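Side-chain contacts in malonyl CoA-acyl carrier protein transacylase (Burkholderia pseudomallei, PDB 3G87), which probably catalyses transfer of the malonyl group from malonyl-CoA to holo-acyl carrier protein, releasing CoA: residues L72-K77 / L99-C104; F26-D31 / C78-E83; N158-L163 / R288-A293; F271-L274 / L280-L283. All coordinates share one frame; numbering follows the deposited sequence.

Contact 1. Residues L72-K77 / L99-C104; sequences LTYYAK and LLAAGC
The last turn of helix 94-101 comes up against the flank of helix 59-81, and two neighbouring tyrosines, Tyr74 and Tyr75, make the junction with Ala101 and Leu100. The phenol end of Tyr74 does most of the touching: the methyl CB of Ala101 sits 3.4 Å from Tyr74 CZ, obliquely to the ring. Tyr74 gets there because its CG stands anti to the backbone N (chi1 161°), which sends the ring out from its own helix. Tyr75 leads with its hydroxyl, Tyr75 OH lying 3.6 Å from Leu100 CD2, and the two side chains cross at about a right angle. Between the tyrosines, Tyr74 CD2 lies over the rim of one face of the Tyr75 ring, 3.7 Å above its plane.

Helix 94-101 starts at the last glycine of a GxSxG sequence that fits a nucleophile elbow, and it ends in a Schellman motif: Cys104 N bonds back to Leu99 O at 3.0 Å and Gly103 N to Leu100 O, with Gly103 at positive phi. A water bridges this helix end to the phenol, giving a hydrogen bond to Ala101 O at 2.9 Å. The same water lies in the plane of the Tyr74 ring at its edge, 2.6 Å from Tyr74 OH.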
loop_
_atom_site.group_PDB
_atom_site.type_symbol
_atom_site.label_atom_id
_atom_site.label_comp_id
_atom_site.label_asym_id
_atom_site.label_seq_id
_atom_site.Cartn_x
_atom_site.Cartn_y
_atom_site.Cartn_z
ATOM N N LEU A 72 -10.228 9.509 6.051
ATOM C CA LEU A 72 -10.681 10.555 6.944
ATOM C C LEU A 72 -9.602 11.610 7.103
ATOM O O LEU A 72 -9.887 12.814 7.005
ATOM C CB LEU A 72 -11.070 9.930 8.281
ATOM C CG LEU A 72 -12.588 9.657 8.450
ATOM C CD1 LEU A 72 -13.313 9.104 7.205
ATOM C CD2 LEU A 72 -12.830 8.761 9.642
ATOM N N THR A 73 -8.362 11.158 7.288
ATOM C CA THR A 73 -7.203 12.040 7.319
ATOM C C THR A 73 -7.150 12.872 6.049
ATOM O O THR A 73 -6.964 14.087 6.128
ATOM C CB THR A 73 -5.940 11.259 7.401
ATOM O OG1 THR A 73 -6.046 10.370 8.495
ATOM C CG2 THR A 73 -4.776 12.186 7.666
ATOM N N TYR A 74 -7.357 12.235 4.900
ATOM C CA TYR A 74 -7.406 12.957 3.635
ATOM C C TYR A 74 -8.524 14.043 3.601
ATOM O O TYR A 74 -8.266 15.193 3.250
ATOM C CB TYR A 74 -7.535 11.961 2.516
ATOM C CG TYR A 74 -8.038 12.543 1.217
ATOM C CD1 TYR A 74 -7.181 13.273 0.352
ATOM C CD2 TYR A 74 -9.377 12.338 0.818
ATOM C CE1 TYR A 74 -7.697 13.830 -0.846
ATOM C CE2 TYR A 74 -9.858 12.881 -0.351
ATOM C CZ TYR A 74 -9.033 13.603 -1.164
ATOM O OH TYR A 74 -9.557 14.096 -2.297
ATOM N N TYR A 75 -9.755 13.686 3.971
ATOM C CA TYR A 75 -10.814 14.692 4.129
ATOM C C TYR A 75 -10.499 15.784 5.157
ATOM O O TYR A 75 -10.731 16.945 4.874
ATOM C CB TYR A 75 -12.146 14.060 4.460
ATOM C CG TYR A 75 -12.665 13.078 3.417
ATOM C CD1 TYR A 75 -12.758 13.423 2.039
ATOM C CD2 TYR A 75 -13.052 11.798 3.805
ATOM C CE1 TYR A 75 -13.226 12.514 1.111
ATOM C CE2 TYR A 75 -13.504 10.886 2.867
ATOM C CZ TYR A 75 -13.614 11.252 1.550
ATOM O OH TYR A 75 -14.110 10.306 0.681
ATOM N N ALA A 76 -9.931 15.438 6.309
ATOM C CA ALA A 76 -9.513 16.492 7.235
ATOM C C ALA A 76 -8.514 17.449 6.550
ATOM O O ALA A 76 -8.648 18.656 6.591
ATOM C CB ALA A 76 -8.897 15.907 8.574
ATOM N N LYS A 77 -7.482 16.883 5.951
ATOM C CA LYS A 77 -6.512 17.665 5.267
ATOM C C LYS A 77 -7.149 18.572 4.218
ATOM O O LYS A 77 -6.800 19.737 4.137
ATOM C CB LYS A 77 -5.504 16.746 4.618
ATOM C CG LYS A 77 -4.462 17.474 3.783
ATOM C CD LYS A 77 -3.459 18.088 4.715
ATOM C CE LYS A 77 -2.398 18.796 3.933
ATOM N NZ LYS A 77 -1.462 19.359 4.960
ATOM N N LEU A 99 -6.913 6.313 -5.587
ATOM C CA LEU A 99 -8.029 6.212 -6.528
ATOM C C LEU A 99 -9.264 6.947 -5.986
ATOM O O LEU A 99 -9.954 7.648 -6.761
ATOM C CB LEU A 99 -8.358 4.749 -6.860
ATOM C CG LEU A 99 -7.273 3.936 -7.593
ATOM C CD1 LEU A 99 -7.628 2.423 -7.693
ATOM C CD2 LEU A 99 -7.005 4.570 -9.000
ATOM N N LEU A 100 -9.497 6.862 -4.659
ATOM C CA LEU A 100 -10.594 7.607 -4.039
ATOM C C LEU A 100 -10.435 9.130 -4.245
ATOM O O LEU A 100 -11.352 9.792 -4.719
ATOM C CB LEU A 100 -10.685 7.285 -2.549
ATOM C CG LEU A 100 -11.723 8.103 -1.793
ATOM C CD1 LEU A 100 -13.148 7.857 -2.302
ATOM C CD2 LEU A 100 -11.633 7.822 -0.243
ATOM N N ALA A 101 -9.255 9.661 -3.888
ATOM C CA ALA A 101 -8.951 11.071 -4.061
ATOM C C ALA A 101 -8.908 11.490 -5.500
ATOM O O ALA A 101 -9.019 12.650 -5.752
ATOM C CB ALA A 101 -7.643 11.447 -3.363
ATOM N N ALA A 102 -8.767 10.562 -6.450
ATOM C CA ALA A 102 -8.852 10.918 -7.883
ATOM C C ALA A 102 -10.291 10.881 -8.403
ATOM O O ALA A 102 -10.546 11.202 -9.569
ATOM C CB ALA A 102 -7.972 9.985 -8.732
ATOM N N GLY A 103 -11.235 10.499 -7.550
ATOM C CA GLY A 103 -12.621 10.554 -7.940
ATOM C C GLY A 103 -13.054 9.316 -8.685
ATOM O O GLY A 103 -14.127 9.328 -9.289
ATOM N N CYS A 104 -12.263 8.243 -8.613
ATOM C CA CYS A 104 -12.551 7.011 -9.374
ATOM C C CYS A 104 -13.753 6.248 -8.811
ATOM O O CYS A 104 -14.391 5.533 -9.568
ATOM C CB CYS A 104 -11.342 6.055 -9.444
ATOM S SG CYS A 104 -9.924 6.744 -10.369
HETATM O O HOH W 1 -8.048 14.938 -4.216
#

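Contact 2. Residues F26-D31 / C78-E83; sequences FDRFAD and CEDSGE
Arg28 faces Asp80 end-on, guanidinium to carboxylate, with the two planes only 18° apart. Two nitrogens each take one oxygen: Arg28 NH1 gives to Asp80 OD2 at 3.0 Å, on the syn lone pair, and Arg28 NH2 to Asp80 OD1 at 2.7 Å, on the syn side but tilted out of the carboxylate plane. Both bonds are close to straight, and gripping with two nitrogens fixes the rotation of each flat group. The arginine spans the gap because its chain is extended from CG to NE and leaves the backbone with CG anti to N (chi1 175°).

Glu79 is turned quite differently. Its carboxylate plane is 54° from that of the guanidinium, and Arg28 NH2 meets Glu79 OE1 on the anti side at 3.1 Å, along a more bent path. A water accepts from Arg28 NH2 and donates to Glu79 OE1 at 2.6 Å, closing a small ring beside the direct bond.

This salt-bridge network lies on the surface and ties the end of the short helix 25-28 to the last turn of helix 59-81, just before the chain leaves it at Gly82. There Ser81 OG accepts from Glu83 N, an ST turn. With two carboxylates around one guanidinium, the arginine's positive charge probably offsets the repulsion between adjacent acids.

Phe29 points its ring edge at the other oxygen of Glu79, Phe29 CE2 to Glu79 OE2 being 3.8 Å. One face of that ring carries Arg28 CG, 3.9 Å above the plane near the rim, so the arginine's aliphatic start rests on its neighbour.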
loop_
_atom_site.group_PDB
_atom_site.type_symbol
_atom_site.label_atom_id
_atom_site.label_comp_id
_atom_site.label_asym_id
_atom_site.label_seq_id
_atom_site.Cartn_x
_atom_site.Cartn_y
_atom_site.Cartn_z
ATOM N N PHE A 26 -13.042 10.023 13.626
ATOM C CA PHE A 26 -14.216 9.197 13.463
ATOM C C PHE A 26 -15.517 9.884 13.780
ATOM O O PHE A 26 -16.439 9.726 13.104
ATOM C CB PHE A 26 -14.114 7.895 14.259
ATOM C CG PHE A 26 -13.220 6.895 13.639
ATOM C CD1 PHE A 26 -12.012 6.604 14.173
ATOM C CD2 PHE A 26 -13.576 6.271 12.507
ATOM C CE1 PHE A 26 -11.218 5.733 13.569
ATOM C CE2 PHE A 26 -12.792 5.428 11.955
ATOM C CZ PHE A 26 -11.619 5.149 12.463
ATOM N N ASP A 27 -15.565 10.606 14.855
ATOM C CA ASP A 27 -16.722 11.411 15.232
ATOM C C ASP A 27 -16.816 12.687 14.391
ATOM O O ASP A 27 -17.925 13.119 14.099
ATOM C CB ASP A 27 -16.628 11.831 16.702
ATOM C CG ASP A 27 -16.856 10.681 17.677
ATOM O OD1 ASP A 27 -17.610 9.711 17.388
ATOM O OD2 ASP A 27 -16.265 10.790 18.763
ATOM N N ARG A 28 -15.681 13.304 14.019
ATOM C CA ARG A 28 -15.731 14.439 13.111
ATOM C C ARG A 28 -16.465 14.065 11.846
ATOM O O ARG A 28 -17.272 14.859 11.353
ATOM C CB ARG A 28 -14.326 14.949 12.757
ATOM C CG ARG A 28 -14.334 16.068 11.694
ATOM C CD ARG A 28 -12.879 16.507 11.340
ATOM N NE ARG A 28 -12.907 17.550 10.317
ATOM C CZ ARG A 28 -11.884 18.333 9.994
ATOM N NH1 ARG A 28 -10.713 18.182 10.607
ATOM N NH2 ARG A 28 -12.041 19.280 9.061
ATOM N N PHE A 29 -16.210 12.854 11.345
ATOM C CA PHE A 29 -16.814 12.358 10.101
ATOM C C PHE A 29 -17.853 11.303 10.434
ATOM O O PHE A 29 -17.883 10.220 9.862
ATOM C CB PHE A 29 -15.730 11.851 9.118
ATOM C CG PHE A 29 -14.907 12.976 8.526
ATOM C CD1 PHE A 29 -13.622 13.214 8.950
ATOM C CD2 PHE A 29 -15.462 13.863 7.593
ATOM C CE1 PHE A 29 -12.858 14.293 8.419
ATOM C CE2 PHE A 29 -14.725 14.952 7.103
ATOM C CZ PHE A 29 -13.427 15.161 7.520
ATOM N N ALA A 30 -18.734 11.658 11.360
ATOM C CA ALA A 30 -19.662 10.713 11.958
ATOM C C ALA A 30 -20.485 9.987 10.908
ATOM O O ALA A 30 -20.758 8.817 11.081
ATOM C CB ALA A 30 -20.562 11.422 12.937
ATOM N N ASP A 31 -20.883 10.676 9.836
ATOM C CA ASP A 31 -21.646 10.021 8.740
ATOM C C ASP A 31 -20.809 9.027 7.888
ATOM O O ASP A 31 -21.275 7.934 7.611
ATOM C CB ASP A 31 -22.304 11.028 7.812
ATOM C CG ASP A 31 -23.473 11.787 8.474
ATOM O OD1 ASP A 31 -23.722 11.644 9.716
ATOM O OD2 ASP A 31 -24.123 12.570 7.730
ATOM N N CYS A 78 -8.054 18.091 3.398
ATOM C CA CYS A 78 -8.626 18.912 2.358
ATOM C C CYS A 78 -9.366 20.124 2.857
ATOM O O CYS A 78 -9.173 21.192 2.395
ATOM C CB CYS A 78 -9.525 18.089 1.440
ATOM S SG CYS A 78 -8.685 17.045 0.293
ATOM N N GLU A 79 -10.192 19.907 3.850
ATOM C CA GLU A 79 -10.973 20.936 4.493
ATOM C C GLU A 79 -10.166 21.977 5.254
ATOM O O GLU A 79 -10.458 23.090 5.167
ATOM C CB GLU A 79 -12.039 20.336 5.391
ATOM C CG GLU A 79 -13.058 19.584 4.684
ATOM C CD GLU A 79 -14.080 18.873 5.586
ATOM O OE1 GLU A 79 -14.135 19.034 6.799
ATOM O OE2 GLU A 79 -14.866 18.121 5.047
ATOM N N ASP A 80 -9.161 21.575 5.983
ATOM C CA ASP A 80 -8.470 22.449 6.854
ATOM C C ASP A 80 -7.391 23.217 6.139
ATOM O O ASP A 80 -7.266 24.359 6.315
ATOM C CB ASP A 80 -7.916 21.704 8.057
ATOM C CG ASP A 80 -8.954 20.927 8.795
ATOM O OD1 ASP A 80 -10.122 21.166 8.637
ATOM O OD2 ASP A 80 -8.582 20.070 9.530
ATOM N N SER A 81 -6.666 22.557 5.283
ATOM C CA SER A 81 -5.519 23.114 4.628
ATOM C C SER A 81 -5.922 23.818 3.369
ATOM O O SER A 81 -5.262 24.699 2.978
ATOM C CB SER A 81 -4.439 22.048 4.362
ATOM O OG SER A 81 -4.557 21.501 3.094
ATOM N N GLY A 82 -6.993 23.401 2.741
ATOM C CA GLY A 82 -7.350 23.872 1.432
ATOM C C GLY A 82 -6.603 23.308 0.240
ATOM O O GLY A 82 -6.902 23.640 -0.852
ATOM N N GLU A 83 -5.622 22.458 0.454
ATOM C CA GLU A 83 -4.771 21.979 -0.614
ATOM C C GLU A 83 -5.349 20.907 -1.472
ATOM O O GLU A 83 -6.110 20.144 -1.018
ATOM C CB GLU A 83 -3.473 21.497 -0.038
ATOM C CG GLU A 83 -2.875 22.469 0.844
ATOM C CD GLU A 83 -1.585 22.029 1.329
ATOM O OE1 GLU A 83 -1.375 20.840 1.360
ATOM O OE2 GLU A 83 -0.777 22.859 1.710
HETATM O O HOH W 2 -14.118 21.203 8.229
#

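Contact 3. Residues N158-L163 / R288-A293; sequences NTPSQL and RRQTPA
Thr159 is where the first segment begins to approach Gln290, though only loosely: as modelled, Thr159 OG1 is 4.0 Å from Gln290 OE1, and the two side chains cross at about a right angle. The threonine hydroxyl works mainly within its own turn. Thr159 OG1 is held between the backbone N and the carbonyl carbon (chi1 84°), where it accepts from Ser161 N at 3.2 Å, an ST turn, and donates to Gln162 OE1 at 3.0 Å from above that amide's carbonyl plane.

Next comes Pro160, whose ring and the extended side chain of Gln290 approach from opposite directions. The amide carbon Gln290 CD is 3.7 Å from Pro160 CD; the modelled amide oxygen lies implausibly close to the same ring carbon, so the exact rotation of the amide is doubtful. Helix 251-264 also borders this proline, through Cys252 and Arg256.

Thr159 to Gln162 is a type I turn joining strands 153-159 and 162-168, a hairpin in the four-stranded antiparallel sheet. The order of that sheet and its two helices match the small ferredoxin-like subdomain of malonyl transferases. The hairpin carries a classic bulge, with Gln162 O taking both Asn158 N, at 3.0 Å, and Thr159 N, at 3.1 Å.

Ser161 lies nearer the modelled amide nitrogen, Ser161 OG being 3.5 Å from Gln290 NE2, with the same doubt. Gln290 itself is the first residue beyond helix 279-289, and it spans from that helix end to the hairpin tip just before the modelled chain runs out at Ala293.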
loop_
_atom_site.group_PDB
_atom_site.type_symbol
_atom_site.label_atom_id
_atom_site.label_comp_id
_atom_site.label_asym_id
_atom_site.label_seq_id
_atom_site.Cartn_x
_atom_site.Cartn_y
_atom_site.Cartn_z
ATOM N N ASN A 158 10.952 -0.758 -2.161
ATOM C CA ASN A 158 10.588 0.414 -1.382
ATOM C C ASN A 158 11.577 1.588 -1.453
ATOM O O ASN A 158 11.167 2.755 -1.562
ATOM C CB ASN A 158 10.317 -0.004 0.076
ATOM C CG ASN A 158 8.956 -0.595 0.233
ATOM O OD1 ASN A 158 8.072 -0.298 -0.555
ATOM N ND2 ASN A 158 8.774 -1.468 1.211
ATOM N N THR A 159 12.855 1.277 -1.352
ATOM C CA THR A 159 13.947 2.254 -1.566
ATOM C C THR A 159 15.091 1.414 -2.055
ATOM O O THR A 159 15.017 0.201 -1.902
ATOM C CB THR A 159 14.396 3.013 -0.275
ATOM O OG1 THR A 159 15.346 2.220 0.453
ATOM C CG2 THR A 159 13.177 3.393 0.621
ATOM N N PRO A 160 16.146 1.987 -2.568
ATOM C CA PRO A 160 17.220 1.154 -3.067
ATOM C C PRO A 160 17.839 0.182 -2.084
ATOM O O PRO A 160 18.354 -0.830 -2.505
ATOM C CB PRO A 160 18.194 2.157 -3.592
ATOM C CG PRO A 160 17.338 3.259 -3.977
ATOM C CD PRO A 160 16.373 3.381 -2.930
ATOM N N SER A 161 17.721 0.457 -0.807
ATOM C CA SER A 161 18.221 -0.405 0.230
ATOM C C SER A 161 17.147 -1.052 1.051
ATOM O O SER A 161 17.431 -1.572 2.088
ATOM C CB SER A 161 19.099 0.369 1.159
ATOM O OG SER A 161 18.426 1.510 1.606
ATOM N N GLN A 162 15.917 -1.021 0.582
ATOM C CA GLN A 162 14.813 -1.571 1.327
ATOM C C GLN A 162 13.783 -2.237 0.478
ATOM O O GLN A 162 13.091 -1.609 -0.235
ATOM C CB GLN A 162 14.174 -0.525 2.208
ATOM C CG GLN A 162 15.128 0.154 3.140
ATOM C CD GLN A 162 14.562 1.395 3.715
ATOM O OE1 GLN A 162 15.052 2.462 3.471
ATOM N NE2 GLN A 162 13.501 1.258 4.446
ATOM N N LEU A 163 13.712 -3.541 0.577
ATOM C CA LEU A 163 12.894 -4.344 -0.281
ATOM C C LEU A 163 12.268 -5.385 0.569
ATOM O O LEU A 163 12.782 -5.705 1.587
ATOM C CB LEU A 163 13.714 -4.988 -1.393
ATOM C CG LEU A 163 14.543 -4.105 -2.319
ATOM C CD1 LEU A 163 15.917 -3.932 -1.937
ATOM C CD2 LEU A 163 14.458 -4.367 -3.761
ATOM N N ARG A 288 14.940 10.171 -2.144
ATOM C CA ARG A 288 15.508 11.449 -2.547
ATOM C C ARG A 288 16.997 11.612 -2.206
ATOM O O ARG A 288 17.729 12.117 -2.973
ATOM C CB ARG A 288 14.712 12.647 -2.003
ATOM C CG ARG A 288 13.288 12.778 -2.494
ATOM C CD ARG A 288 12.595 14.044 -2.111
ATOM N NE ARG A 288 12.768 15.013 -3.150
ATOM C CZ ARG A 288 12.006 16.037 -3.407
ATOM N NH1 ARG A 288 12.309 16.741 -4.408
ATOM N NH2 ARG A 288 11.005 16.375 -2.696
ATOM N N ARG A 289 17.420 11.150 -1.060
ATOM C CA ARG A 289 18.810 11.194 -0.693
ATOM C C ARG A 289 19.656 10.354 -1.625
ATOM O O ARG A 289 20.745 10.704 -1.933
ATOM C CB ARG A 289 18.977 10.749 0.754
ATOM C CG ARG A 289 20.145 11.316 1.445
ATOM C CD ARG A 289 20.448 10.602 2.727
ATOM N NE ARG A 289 20.810 9.205 2.595
ATOM C CZ ARG A 289 20.085 8.197 3.051
ATOM N NH1 ARG A 289 18.957 8.456 3.657
ATOM N NH2 ARG A 289 20.488 6.941 2.899
ATOM N N GLN A 290 19.116 9.238 -2.057
ATOM C CA GLN A 290 19.717 8.400 -3.060
ATOM C C GLN A 290 19.233 9.061 -4.354
ATOM O O GLN A 290 18.746 10.122 -4.314
ATOM C CB GLN A 290 19.354 6.923 -2.830
ATOM C CG GLN A 290 19.736 6.341 -1.383
ATOM C CD GLN A 290 19.076 4.994 -0.939
ATOM O OE1 GLN A 290 17.902 4.780 -1.136
ATOM N NE2 GLN A 290 19.828 4.135 -0.296
ATOM N N THR A 291 19.403 8.530 -5.525
ATOM C CA THR A 291 18.898 9.307 -6.663
ATOM C C THR A 291 19.593 10.672 -6.901
ATOM O O THR A 291 19.015 11.733 -6.680
ATOM C CB THR A 291 17.347 9.576 -6.605
ATOM O OG1 THR A 291 16.604 8.419 -6.209
ATOM C CG2 THR A 291 16.879 9.945 -7.936
ATOM N N PRO A 292 20.813 10.626 -7.415
ATOM C CA PRO A 292 21.669 11.816 -7.455
ATOM C C PRO A 292 20.977 12.891 -8.294
ATOM O O PRO A 292 20.271 12.565 -9.274
ATOM C CB PRO A 292 22.964 11.309 -8.117
ATOM C CG PRO A 292 22.508 10.199 -9.019
ATOM C CD PRO A 292 21.331 9.546 -8.286
ATOM N N ALA A 293 21.156 14.152 -7.887
ATOM C CA ALA A 293 20.301 15.231 -8.364
ATOM C C ALA A 293 21.037 16.557 -8.583
ATOM O O ALA A 293 20.406 17.620 -8.685
ATOM C CB ALA A 293 19.146 15.414 -7.390
#

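Contact 4. Residues F271-L274 / L280-L283; sequences FTEL and LTRL
Glu273 drives its carboxylate into the first turn of the helix that carries Leu280 and Thr281, and three short bonds hold it there. Leu280 N gives to Glu273 OE2 at 2.7 Å, almost straight (172°). Thr281 N gives to Glu273 OE1, also at 2.7 Å. Both amides come from above the carboxylate plane rather than along it. The hydroxyl of Thr281 takes the anti lone pair of that oxygen, Thr281 OG1 to Glu273 OE1 being 2.6 Å, so OE1 is gripped twice by one residue. An extended side chain with CG anti to the backbone N (chi1 -173°) carries the acid across from the strand. The tight side is completed by Leu280, whose CG lies 3.4 Å from Glu273 OE2 and whose side chain is buried against Met10 and Trp251.

Beyond the Thr281 hydroxyl the contact turns looser and wetter. Thr281 is exposed, and a water donates both to Thr281 OG1 at 2.8 Å and to Phe271 O at 2.6 Å, linking helix to strand.

Amide N-H groups at a helix start would be expected to favour the charged form of this acid. The arrangement belongs to a strand-loop-helix connection: strand 269-273, an edge of the parallel sheet of the alpha/beta core, leads through a short loop into helix 279-289, and the strand's own glutamate receives two N-H groups from that helix's first turn.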
loop_
_atom_site.group_PDB
_atom_site.type_symbol
_atom_site.label_atom_id
_atom_site.label_comp_id
_atom_site.label_asym_id
_atom_site.label_seq_id
_atom_site.Cartn_x
_atom_site.Cartn_y
_atom_site.Cartn_z
ATOM N N PHE A 271 5.737 15.847 -0.849
ATOM C CA PHE A 271 4.993 14.613 -0.584
ATOM C C PHE A 271 4.281 14.664 0.756
ATOM O O PHE A 271 4.882 14.799 1.835
ATOM C CB PHE A 271 5.927 13.388 -0.655
ATOM C CG PHE A 271 6.559 13.209 -2.018
ATOM C CD1 PHE A 271 5.957 12.420 -2.994
ATOM C CD2 PHE A 271 7.759 13.866 -2.338
ATOM C CE1 PHE A 271 6.547 12.323 -4.249
ATOM C CE2 PHE A 271 8.321 13.772 -3.582
ATOM C CZ PHE A 271 7.712 12.985 -4.522
ATOM N N THR A 272 2.974 14.566 0.715
ATOM C CA THR A 272 2.247 14.697 1.940
ATOM C C THR A 272 1.636 13.339 2.269
ATOM O O THR A 272 0.771 12.878 1.528
ATOM C CB THR A 272 1.158 15.716 1.786
ATOM O OG1 THR A 272 1.702 16.944 1.241
ATOM C CG2 THR A 272 0.443 15.950 3.178
ATOM N N GLU A 273 2.076 12.733 3.377
ATOM C CA GLU A 273 1.561 11.458 3.793
ATOM C C GLU A 273 0.268 11.658 4.505
ATOM O O GLU A 273 0.210 12.373 5.550
ATOM C CB GLU A 273 2.535 10.723 4.722
ATOM C CG GLU A 273 2.141 9.282 5.071
ATOM C CD GLU A 273 3.334 8.470 5.590
ATOM O OE1 GLU A 273 4.391 9.093 5.875
ATOM O OE2 GLU A 273 3.258 7.221 5.713
ATOM N N LEU A 274 -0.783 11.036 3.954
ATOM C CA LEU A 274 -2.091 11.156 4.580
ATOM C C LEU A 274 -2.587 9.826 5.208
ATOM O O LEU A 274 -3.077 8.931 4.525
ATOM C CB LEU A 274 -3.068 11.746 3.574
ATOM C CG LEU A 274 -2.645 13.195 3.284
ATOM C CD1 LEU A 274 -3.413 13.810 2.109
ATOM C CD2 LEU A 274 -2.834 14.089 4.518
ATOM N N LEU A 280 5.714 6.376 4.875
ATOM C CA LEU A 280 6.073 6.746 3.503
ATOM C C LEU A 280 6.949 7.989 3.504
ATOM O O LEU A 280 7.792 8.148 2.640
ATOM C CB LEU A 280 4.828 6.983 2.639
ATOM C CG LEU A 280 3.820 5.846 2.636
ATOM C CD1 LEU A 280 2.591 6.172 1.705
ATOM C CD2 LEU A 280 4.513 4.542 2.235
ATOM N N THR A 281 6.719 8.882 4.458
ATOM C CA THR A 281 7.546 10.074 4.641
ATOM C C THR A 281 9.006 9.675 4.681
ATOM O O THR A 281 9.817 10.282 4.005
ATOM C CB THR A 281 7.134 10.819 5.930
ATOM O OG1 THR A 281 5.799 11.309 5.747
ATOM C CG2 THR A 281 8.002 12.029 6.222
ATOM N N ARG A 282 9.326 8.645 5.476
ATOM C CA ARG A 282 10.716 8.196 5.648
ATOM C C ARG A 282 11.227 7.514 4.410
ATOM O O ARG A 282 12.410 7.587 4.126
ATOM C CB ARG A 282 10.822 7.241 6.823
ATOM C CG ARG A 282 10.683 7.868 8.183
ATOM C CD ARG A 282 10.816 6.754 9.276
ATOM N NE ARG A 282 9.495 6.245 9.678
ATOM C CZ ARG A 282 9.257 5.037 10.222
ATOM N NH1 ARG A 282 8.002 4.693 10.570
ATOM N NH2 ARG A 282 10.267 4.170 10.436
ATOM N N LEU A 283 10.347 6.825 3.680
ATOM C CA LEU A 283 10.762 6.176 2.406
ATOM C C LEU A 283 11.110 7.212 1.373
ATOM O O LEU A 283 12.114 7.069 0.674
ATOM C CB LEU A 283 9.740 5.176 1.820
ATOM C CG LEU A 283 9.248 3.986 2.646
ATOM C CD1 LEU A 283 8.221 3.112 1.863
ATOM C CD2 LEU A 283 10.432 3.164 3.118
HETATM O O HOH W 3 5.651 13.228 3.761
#

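In the fold
Contacts 1 and 2 share helix 59-81 and touch directly, Tyr75 CB lying 3.5 Å from Phe29 CZ, with centres about 10 Å apart. Contacts 3 and 4 share helix 279-289 in the same way, one at its end and one at its start; Thr159 CG2 packs on Leu283 CD2 at 3.7 Å. The pairs meet where Lys77 CB lies 3.8 Å from Leu274 CD2, whereas the centres of contacts 2 and 3 are about 33 Å apart. The probable nucleophile elbow at Gly90, Ser92 and Gly94 leads into the helix of contact 1. The Leu280 side chain of contact 4 lies near it without touching, and Asn158 OD1 of contact 3 is hydrogen-bonded to His91 NE2, between Gly90 and Ser92.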